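Local coordinates for protein exonuclease mut-7 homolog (Aedes aegypti, PDB 7JW2) that probably trims the 3' ends of AGO1-bound microRNAs as a magnesium-dependent 3'-5' exoribonuclease, this chain being its exonuclease domain, at residues M24-L28 with T57-Y62; Q31-F36 with D88-S93; F140-E144 with L154-G160. All blocks are in the same frame, centred on the assembly; numbering follows the deposited sequence.

Contact 1: M24-L28 with T57-Y62; sequences MLSDL and TWDDVY
Residues 24-28 form the last turn of helix 18-28, with Leu28 N donating to Met24 O at 2.9 Å, and pack against the turn of a beta hairpin whose second strand begins at Val61: a helix lying on the mixed sheet of an RNase H-like 3'-5' exonuclease domain. CA atoms are nearest for Met24 with Tyr62 (7.0 Å) and for Leu28 with Thr57 (8.0 Å). Within the turn, Thr57 N bonds Asp60 O at 2.8 Å. Thr57 (chi1 p) curls its short hydroxyl back, so that OG1 accepts from Asp59 N and Asp60 N, both at 3.0 Å, making an ST turn and an ST motif.

Apolar packing centres on Tyr62 (chi1 m, chi2 near 90°). Flexible Met24 lays CG over one ring face, 3.8 Å from the centroid, as a CH-pi contact; SD, 4.8 Å from that centroid and 40° off the ring normal, adds an oblique Met-aromatic contact. Leu28 CD2 touches Thr57 CG2 at 3.6 Å and Tyr62 CE1 at 4.0 Å.

Polar contacts meet at Asp27 (chi1 t), whose OD2 accepts from Tyr62 OH at 2.6 Å. Water 1 donates to Asp27 OD2 and Asp60 OD1 and accepts from Thr57 OG1, each at 2.7 Å, easing the proximity of two carboxylates.

Asp60 OD2 binds His11 and His13, while Leu28 also meets Val83 and Ile34, so it lies between helix 73-84 and the sheet.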
loop_
_atom_site.group_PDB
_atom_site.type_symbol
_atom_site.label_atom_id
_atom_site.label_comp_id
_atom_site.label_asym_id
_atom_site.label_seq_id
_atom_site.Cartn_x
_atom_site.Cartn_y
_atom_site.Cartn_z
ATOM N N MET A 24 -2.289 -3.955 -4.401
ATOM C CA MET A 24 -3.427 -4.759 -3.957
ATOM C C MET A 24 -4.106 -4.127 -2.745
ATOM O O MET A 24 -5.339 -4.001 -2.702
ATOM C CB MET A 24 -2.956 -6.179 -3.631
ATOM C CG MET A 24 -4.019 -7.014 -2.924
ATOM S SD MET A 24 -3.298 -8.531 -2.245
ATOM C CE MET A 24 -2.509 -7.858 -0.763
ATOM N N LEU A 25 -3.321 -3.744 -1.734
ATOM C CA LEU A 25 -3.891 -3.158 -0.524
ATOM C C LEU A 25 -4.666 -1.890 -0.851
ATOM O O LEU A 25 -5.719 -1.626 -0.264
ATOM C CB LEU A 25 -2.791 -2.860 0.497
ATOM C CG LEU A 25 -3.282 -2.623 1.931
ATOM C CD1 LEU A 25 -3.998 -3.885 2.426
ATOM C CD2 LEU A 25 -2.125 -2.288 2.861
ATOM N N SER A 26 -4.166 -1.099 -1.797
ATOM C CA SER A 26 -4.859 0.120 -2.200
ATOM C C SER A 26 -6.275 -0.175 -2.681
ATOM O O SER A 26 -7.217 0.554 -2.342
ATOM C CB SER A 26 -4.060 0.822 -3.297
ATOM O OG SER A 26 -4.778 1.924 -3.817
ATOM N N ASP A 27 -6.444 -1.236 -3.472
ATOM C CA ASP A 27 -7.772 -1.633 -3.933
ATOM C C ASP A 27 -8.597 -2.198 -2.783
ATOM O O ASP A 27 -9.726 -1.754 -2.533
ATOM C CB ASP A 27 -7.624 -2.655 -5.067
ATOM C CG ASP A 27 -8.955 -3.218 -5.548
ATOM O OD1 ASP A 27 -10.018 -2.620 -5.272
ATOM O OD2 ASP A 27 -8.937 -4.268 -6.227
ATOM N N LEU A 28 -8.035 -3.150 -2.039
ATOM C CA LEU A 28 -8.833 -3.905 -1.077
ATOM C C LEU A 28 -9.287 -3.062 0.103
ATOM O O LEU A 28 -10.363 -3.324 0.663
ATOM C CB LEU A 28 -8.057 -5.113 -0.561
ATOM C CG LEU A 28 -7.724 -6.142 -1.626
ATOM C CD1 LEU A 28 -7.032 -7.335 -0.981
ATOM C CD2 LEU A 28 -8.967 -6.608 -2.370
ATOM N N THR A 57 -12.284 -9.806 -5.268
ATOM C CA THR A 57 -13.410 -8.874 -5.331
ATOM C C THR A 57 -14.236 -9.226 -6.558
ATOM O O THR A 57 -13.867 -10.092 -7.349
ATOM C CB THR A 57 -12.929 -7.425 -5.426
ATOM O OG1 THR A 57 -12.507 -7.161 -6.768
ATOM C CG2 THR A 57 -11.760 -7.170 -4.498
ATOM N N TRP A 58 -15.362 -8.528 -6.743
ATOM C CA TRP A 58 -16.150 -8.797 -7.937
ATOM C C TRP A 58 -15.399 -8.461 -9.218
ATOM O O TRP A 58 -15.784 -8.938 -10.294
ATOM C CB TRP A 58 -17.460 -8.011 -7.899
ATOM C CG TRP A 58 -18.496 -8.629 -7.036
ATOM C CD1 TRP A 58 -19.021 -8.111 -5.897
ATOM C CD2 TRP A 58 -19.135 -9.895 -7.236
ATOM N NE1 TRP A 58 -19.963 -8.963 -5.380
ATOM C CE2 TRP A 58 -20.043 -10.074 -6.175
ATOM C CE3 TRP A 58 -19.030 -10.891 -8.211
ATOM C CZ2 TRP A 58 -20.836 -11.203 -6.056
ATOM C CZ3 TRP A 58 -19.828 -12.010 -8.097
ATOM C CH2 TRP A 58 -20.717 -12.158 -7.026
ATOM N N ASP A 59 -14.330 -7.660 -9.131
ATOM C CA ASP A 59 -13.644 -7.155 -10.312
ATOM C C ASP A 59 -12.229 -7.677 -10.496
ATOM O O ASP A 59 -11.700 -7.570 -11.603
ATOM C CB ASP A 59 -13.586 -5.620 -10.274
ATOM C CG ASP A 59 -14.954 -4.993 -10.299
ATOM O OD1 ASP A 59 -15.755 -5.389 -11.162
ATOM O OD2 ASP A 59 -15.225 -4.108 -9.461
ATOM N N ASP A 60 -11.599 -8.209 -9.448
ATOM C CA ASP A 60 -10.195 -8.594 -9.502
ATOM C C ASP A 60 -9.954 -9.746 -8.542
ATOM O O ASP A 60 -10.596 -9.844 -7.494
ATOM C CB ASP A 60 -9.250 -7.433 -9.119
ATOM C CG ASP A 60 -9.301 -6.271 -10.103
ATOM O OD1 ASP A 60 -10.124 -5.345 -9.908
ATOM O OD2 ASP A 60 -8.497 -6.280 -11.059
ATOM N N VAL A 61 -8.984 -10.593 -8.877
ATOM C CA VAL A 61 -8.497 -11.603 -7.947
ATOM C C VAL A 61 -7.003 -11.402 -7.766
ATOM O O VAL A 61 -6.267 -11.273 -8.752
ATOM C CB VAL A 61 -8.793 -13.032 -8.428
ATOM C CG1 VAL A 61 -8.322 -14.023 -7.382
ATOM C CG2 VAL A 61 -10.287 -13.204 -8.680
ATOM N N TYR A 62 -6.568 -11.350 -6.510
ATOM C CA TYR A 62 -5.162 -11.226 -6.154
ATOM C C TYR A 62 -4.676 -12.523 -5.530
ATOM O O TYR A 62 -5.340 -13.096 -4.665
ATOM C CB TYR A 62 -4.964 -10.073 -5.170
ATOM C CG TYR A 62 -5.422 -8.739 -5.700
ATOM C CD1 TYR A 62 -6.714 -8.276 -5.460
ATOM C CD2 TYR A 62 -4.573 -7.935 -6.441
ATOM C CE1 TYR A 62 -7.131 -7.048 -5.938
ATOM C CE2 TYR A 62 -4.988 -6.712 -6.925
ATOM C CZ TYR A 62 -6.270 -6.281 -6.675
ATOM O OH TYR A 62 -6.689 -5.060 -7.156
HETATM O O HOH W 1 -11.256 -4.861 -7.485
#

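Contact 2: Q31-F36 with D88-S93; sequences QSMIAF and DVLKLS
Met33, Ala35, Leu90 and Leu92 form the apolar centre on one face of two neighbouring parallel strands, 33-36 and 90-93, in the mixed sheet of an RNase H-like exonuclease fold. Met33 SD lies 3.8 Å from Leu90 CD2 and 4.0 Å from Leu92 CD1, and Ala35 CB is 4.1 Å from Leu92 CB; small Ala35 touches Leu192 of helix 179-205, consistent with close approach of that helix. On the other face, Ile34 CG1 meets Val89 CG1 at 4.2 Å. Phe36 (chi1 p) swings its ring over Ser93, whose CB makes a CH-pi contact 4.0 Å from the centroid.

Both strands are extended, unlike Ser32 (phi/psi -104/-12) and Asp88 (-98/8) before them. Their axes lie 4.4 Å apart at 27°, with Met33 opposite Leu90, Ile34 opposite Lys91 and Ala35 opposite Leu92. Parallel bonds link Leu90 N to Ser32 O (2.9 Å), Ile34 N to Leu90 O (2.8 Å), Leu92 N to Ile34 O (2.7 Å) and Phe36 N to Leu92 O (2.9 Å).

Buried Lys91 folds back (chi1 m, chi2 p, chi3 p), so NZ reaches Val89 O at 2.7 Å and also bonds Phe84 and Ser120 carbonyls. At the exposed N-terminal end, water 2 sits 3.0 Å from Asp88 O and 3.1 Å from Ser32 OG.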
loop_
_atom_site.group_PDB
_atom_site.type_symbol
_atom_site.label_atom_id
_atom_site.label_comp_id
_atom_site.label_asym_id
_atom_site.label_seq_id
_atom_site.Cartn_x
_atom_site.Cartn_y
_atom_site.Cartn_z
ATOM N N GLN A 31 -12.809 -1.820 -0.439
ATOM C CA GLN A 31 -13.892 -2.717 -0.786
ATOM C C GLN A 31 -14.787 -2.980 0.415
ATOM O O GLN A 31 -14.369 -2.888 1.571
ATOM C CB GLN A 31 -13.334 -4.051 -1.282
ATOM C CG GLN A 31 -12.481 -3.948 -2.531
ATOM C CD GLN A 31 -13.301 -3.879 -3.796
ATOM O OE1 GLN A 31 -14.493 -4.221 -3.801
ATOM N NE2 GLN A 31 -12.676 -3.441 -4.883
ATOM N N SER A 32 -16.039 -3.338 0.120
ATOM C CA SER A 32 -16.994 -3.717 1.152
ATOM C C SER A 32 -17.226 -5.215 1.238
ATOM O O SER A 32 -17.804 -5.677 2.230
ATOM C CB SER A 32 -18.346 -3.031 0.924
ATOM O OG SER A 32 -18.197 -1.646 1.136
ATOM N N MET A 33 -16.760 -5.982 0.253
ATOM C CA MET A 33 -16.912 -7.432 0.273
ATOM C C MET A 33 -15.724 -8.060 -0.443
ATOM O O MET A 33 -15.419 -7.679 -1.580
ATOM C CB MET A 33 -18.227 -7.872 -0.382
ATOM C CG MET A 33 -18.424 -9.376 -0.335
ATOM S SD MET A 33 -20.065 -9.974 -0.784
ATOM C CE MET A 33 -20.233 -9.202 -2.363
ATOM N N ILE A 34 -15.074 -9.025 0.224
ATOM C CA ILE A 34 -13.898 -9.731 -0.280
ATOM C C ILE A 34 -14.089 -11.205 0.042
ATOM O O ILE A 34 -14.642 -11.561 1.083
ATOM C CB ILE A 34 -12.581 -9.236 0.369
ATOM C CG1 ILE A 34 -12.456 -7.730 0.228
ATOM C CG2 ILE A 34 -11.336 -9.929 -0.236
ATOM C CD1 ILE A 34 -12.112 -7.318 -1.113
ATOM N N ALA A 35 -13.611 -12.071 -0.838
ATOM C CA ALA A 35 -13.572 -13.493 -0.543
ATOM C C ALA A 35 -12.122 -13.924 -0.394
ATOM O O ALA A 35 -11.235 -13.353 -1.027
ATOM C CB ALA A 35 -14.266 -14.300 -1.643
ATOM N N PHE A 36 -11.872 -14.913 0.458
ATOM C CA PHE A 36 -10.494 -15.374 0.611
ATOM C C PHE A 36 -10.417 -16.889 0.677
ATOM O O PHE A 36 -11.360 -17.584 1.082
ATOM C CB PHE A 36 -9.782 -14.737 1.829
ATOM C CG PHE A 36 -10.247 -15.224 3.174
ATOM C CD1 PHE A 36 -9.666 -16.320 3.793
ATOM C CD2 PHE A 36 -11.217 -14.518 3.858
ATOM C CE1 PHE A 36 -10.094 -16.737 5.055
ATOM C CE2 PHE A 36 -11.643 -14.911 5.120
ATOM C CZ PHE A 36 -11.083 -16.020 5.721
ATOM N N ASP A 88 -16.290 -3.462 9.083
ATOM C CA ASP A 88 -17.034 -2.818 8.006
ATOM C C ASP A 88 -16.722 -3.404 6.632
ATOM O O ASP A 88 -17.155 -2.848 5.618
ATOM C CB ASP A 88 -16.801 -1.288 8.016
ATOM C CG ASP A 88 -15.328 -0.897 7.887
ATOM O OD1 ASP A 88 -14.456 -1.732 8.195
ATOM O OD2 ASP A 88 -15.036 0.258 7.487
ATOM N N VAL A 89 -15.967 -4.502 6.569
ATOM C CA VAL A 89 -15.711 -5.215 5.320
ATOM C C VAL A 89 -16.144 -6.663 5.505
ATOM O O VAL A 89 -15.667 -7.349 6.413
ATOM C CB VAL A 89 -14.233 -5.141 4.905
ATOM C CG1 VAL A 89 -14.045 -5.762 3.529
ATOM C CG2 VAL A 89 -13.746 -3.704 4.951
ATOM N N LEU A 90 -17.085 -7.110 4.681
ATOM C CA LEU A 90 -17.493 -8.514 4.693
ATOM C C LEU A 90 -16.427 -9.378 4.021
ATOM O O LEU A 90 -16.014 -9.084 2.899
ATOM C CB LEU A 90 -18.838 -8.676 3.980
ATOM C CG LEU A 90 -19.345 -10.109 3.818
ATOM C CD1 LEU A 90 -19.580 -10.773 5.169
ATOM C CD2 LEU A 90 -20.614 -10.143 2.982
ATOM N N LYS A 91 -15.976 -10.421 4.712
ATOM C CA LYS A 91 -15.095 -11.432 4.129
ATOM C C LYS A 91 -15.874 -12.730 3.978
ATOM O O LYS A 91 -16.531 -13.174 4.925
ATOM C CB LYS A 91 -13.846 -11.684 4.987
ATOM C CG LYS A 91 -12.670 -10.720 4.768
ATOM C CD LYS A 91 -12.940 -9.349 5.430
ATOM C CE LYS A 91 -13.223 -9.481 6.923
ATOM N NZ LYS A 91 -13.331 -8.135 7.624
ATOM N N LEU A 92 -15.824 -13.320 2.790
ATOM C CA LEU A 92 -16.442 -14.618 2.543
ATOM C C LEU A 92 -15.374 -15.697 2.570
ATOM O O LEU A 92 -14.261 -15.482 2.086
ATOM C CB LEU A 92 -17.145 -14.643 1.191
ATOM C CG LEU A 92 -18.229 -13.607 0.957
ATOM C CD1 LEU A 92 -18.700 -13.674 -0.475
ATOM C CD2 LEU A 92 -19.376 -13.829 1.917
ATOM N N SER A 93 -15.732 -16.856 3.113
ATOM C CA SER A 93 -14.797 -17.958 3.295
ATOM C C SER A 93 -15.595 -19.251 3.347
ATOM O O SER A 93 -16.824 -19.239 3.414
ATOM C CB SER A 93 -13.998 -17.752 4.584
ATOM O OG SER A 93 -14.895 -17.794 5.691
HETATM O O HOH W 2 -16.326 -0.874 3.477
#

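Contact 3: F140-E144 with L154-G160; sequences FPYHE and LVRLCLG
A glycine lies flat against a tyrosine: Gly160 CA sits 3.5 Å from the centroid of the Tyr142 ring, 15° off its normal, a CH-pi contact. Gly160 is the first residue after helix 151-159 of this exonuclease domain and leaves helical angles for the left-handed region (phi/psi 73/18), with its N still bonded to Arg156 O at 2.9 Å. Glycine suits the positive phi, and any CB would clash with Tyr142 CE1.

The irregular segment 140-144 runs beside this C-terminal turn. Tyr142 (phi/psi -125/58) donates from N to Leu157 O at 3.0 Å, and its ring (chi1 m) turns to Gly160. Pro141, lacking an NH, rests CG 3.3 Å from Cys158 O. Phe140 (chi1 m) faces inward: Leu157 CB lies over its ring, 4.1 Å from the centroid, Cys158 SG and Leu154 CD1 approach Phe140 CE2 at 3.7 and 3.8 Å, and Trp129 of helix 125-132 adjoins.

At the partly exposed side, Glu144 (chi2 and chi3 near 180°) forms a salt bridge with Arg156, which bends at chi3 (p): Arg156 NE is 2.8 Å from Glu144 OE1 and Arg156 NH2 3.0 Å from Glu144 OE2.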
loop_
_atom_site.group_PDB
_atom_site.type_symbol
_atom_site.label_atom_id
_atom_site.label_comp_id
_atom_site.label_asym_id
_atom_site.label_seq_id
_atom_site.Cartn_x
_atom_site.Cartn_y
_atom_site.Cartn_z
ATOM N N PHE A 140 -32.024 -24.188 -3.689
ATOM C CA PHE A 140 -30.902 -23.798 -4.524
ATOM C C PHE A 140 -31.328 -23.819 -5.994
ATOM O O PHE A 140 -32.221 -24.587 -6.376
ATOM C CB PHE A 140 -29.718 -24.737 -4.292
ATOM C CG PHE A 140 -28.999 -24.491 -2.995
ATOM C CD1 PHE A 140 -29.231 -25.292 -1.888
ATOM C CD2 PHE A 140 -28.082 -23.453 -2.888
ATOM C CE1 PHE A 140 -28.574 -25.062 -0.693
ATOM C CE2 PHE A 140 -27.413 -23.221 -1.696
ATOM C CZ PHE A 140 -27.658 -24.020 -0.599
ATOM N N PRO A 141 -30.733 -22.970 -6.836
ATOM C CA PRO A 141 -31.152 -22.925 -8.250
ATOM C C PRO A 141 -30.851 -24.200 -9.007
ATOM O O PRO A 141 -31.473 -24.460 -10.045
ATOM C CB PRO A 141 -30.360 -21.746 -8.827
ATOM C CG PRO A 141 -29.260 -21.462 -7.835
ATOM C CD PRO A 141 -29.715 -21.952 -6.505
ATOM N N TYR A 142 -29.890 -24.985 -8.544
ATOM C CA TYR A 142 -29.612 -26.283 -9.136
ATOM C C TYR A 142 -29.697 -27.280 -8.002
ATOM O O TYR A 142 -28.732 -27.988 -7.703
ATOM C CB TYR A 142 -28.255 -26.274 -9.839
ATOM C CG TYR A 142 -28.184 -25.163 -10.852
ATOM C CD1 TYR A 142 -28.619 -25.357 -12.157
ATOM C CD2 TYR A 142 -27.738 -23.895 -10.488
ATOM C CE1 TYR A 142 -28.587 -24.331 -13.080
ATOM C CE2 TYR A 142 -27.691 -22.871 -11.398
ATOM C CZ TYR A 142 -28.123 -23.082 -12.694
ATOM O OH TYR A 142 -28.077 -22.046 -13.604
ATOM N N HIS A 143 -30.862 -27.306 -7.358
ATOM C CA HIS A 143 -31.026 -28.003 -6.094
ATOM C C HIS A 143 -30.801 -29.495 -6.262
ATOM O O HIS A 143 -31.146 -30.086 -7.289
ATOM C CB HIS A 143 -32.422 -27.751 -5.518
ATOM C CG HIS A 143 -32.491 -27.883 -4.028
ATOM N ND1 HIS A 143 -32.350 -26.808 -3.180
ATOM C CD2 HIS A 143 -32.675 -28.963 -3.232
ATOM C CE1 HIS A 143 -32.441 -27.214 -1.927
ATOM N NE2 HIS A 143 -32.642 -28.519 -1.932
ATOM N N GLU A 144 -30.185 -30.087 -5.246
ATOM C CA GLU A 144 -30.022 -31.525 -5.130
ATOM C C GLU A 144 -30.253 -31.888 -3.674
ATOM O O GLU A 144 -30.145 -31.046 -2.780
ATOM C CB GLU A 144 -28.636 -31.986 -5.603
ATOM C CG GLU A 144 -28.279 -31.546 -7.015
ATOM C CD GLU A 144 -26.940 -32.082 -7.470
ATOM O OE1 GLU A 144 -26.451 -31.643 -8.534
ATOM O OE2 GLU A 144 -26.378 -32.943 -6.761
ATOM N N LEU A 154 -21.402 -27.187 -3.056
ATOM C CA LEU A 154 -22.064 -25.888 -2.973
ATOM C C LEU A 154 -21.972 -25.136 -4.296
ATOM O O LEU A 154 -22.908 -24.428 -4.686
ATOM C CB LEU A 154 -21.455 -25.063 -1.839
ATOM C CG LEU A 154 -22.215 -23.794 -1.475
ATOM C CD1 LEU A 154 -23.717 -24.084 -1.307
ATOM C CD2 LEU A 154 -21.613 -23.189 -0.208
ATOM N N VAL A 155 -20.841 -25.257 -4.994
ATOM C CA VAL A 155 -20.713 -24.656 -6.318
ATOM C C VAL A 155 -21.751 -25.236 -7.275
ATOM O O VAL A 155 -22.393 -24.502 -8.035
ATOM C CB VAL A 155 -19.282 -24.841 -6.853
ATOM C CG1 VAL A 155 -19.228 -24.541 -8.328
ATOM C CG2 VAL A 155 -18.327 -23.911 -6.103
ATOM N N ARG A 156 -21.925 -26.558 -7.265
ATOM C CA ARG A 156 -22.922 -27.159 -8.148
ATOM C C ARG A 156 -24.328 -26.680 -7.808
ATOM O O ARG A 156 -25.103 -26.331 -8.705
ATOM C CB ARG A 156 -22.852 -28.680 -8.076
ATOM C CG ARG A 156 -23.545 -29.366 -9.252
ATOM C CD ARG A 156 -23.162 -30.826 -9.312
ATOM N NE ARG A 156 -23.686 -31.549 -8.159
ATOM C CZ ARG A 156 -22.944 -31.974 -7.138
ATOM N NH1 ARG A 156 -21.641 -31.743 -7.122
ATOM N NH2 ARG A 156 -23.511 -32.626 -6.130
ATOM N N LEU A 157 -24.669 -26.651 -6.515
ATOM C CA LEU A 157 -26.002 -26.223 -6.095
ATOM C C LEU A 157 -26.289 -24.783 -6.497
ATOM O O LEU A 157 -27.422 -24.447 -6.858
ATOM C CB LEU A 157 -26.149 -26.371 -4.583
ATOM C CG LEU A 157 -26.233 -27.788 -4.027
ATOM C CD1 LEU A 157 -25.881 -27.791 -2.560
ATOM C CD2 LEU A 157 -27.630 -28.327 -4.229
ATOM N N CYS A 158 -25.286 -23.909 -6.424
ATOM C CA CYS A 158 -25.531 -22.494 -6.665
ATOM C C CYS A 158 -25.312 -22.087 -8.111
ATOM O O CYS A 158 -26.013 -21.202 -8.606
ATOM C CB CYS A 158 -24.628 -21.634 -5.769
ATOM S SG CYS A 158 -24.979 -21.760 -4.025
ATOM N N LEU A 159 -24.350 -22.693 -8.802
ATOM C CA LEU A 159 -23.983 -22.249 -10.133
ATOM C C LEU A 159 -24.228 -23.272 -11.232
ATOM O O LEU A 159 -24.077 -22.927 -12.409
ATOM C CB LEU A 159 -22.506 -21.838 -10.155
ATOM C CG LEU A 159 -22.040 -20.966 -8.989
ATOM C CD1 LEU A 159 -20.550 -20.771 -9.127
ATOM C CD2 LEU A 159 -22.775 -19.630 -8.945
ATOM N N GLY A 160 -24.599 -24.504 -10.893
ATOM C CA GLY A 160 -24.980 -25.468 -11.910
ATOM C C GLY A 160 -23.840 -26.008 -12.735
ATOM O O GLY A 160 -24.073 -26.562 -13.815
#

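Overall arrangement
All three contacts belong to one exonuclease domain. Contacts 1 and 2 have centres 11 Å apart and reach the same sheet. Their segments alternate in the order 24-28, 31-36, 57-62, 88-93, a short connection joining helix 18-28 to strand 33-40, and they touch where Ile34 CD1 lies 3.4 Å from Thr57 CG2 and 3.5 Å from Leu28 CD2. Together they form connected packing of a helix, a hairpin and two adjacent parallel strands across the sheet. Contact 3 follows in sequence, its centre about 26 Å from that of contact 1 and 22 Å from that of contact 2, and joins loop 140-144 to helix 151-159 away from them. Helix 179-205 connects the regions, packing on Met33, Leu92 and Leu154.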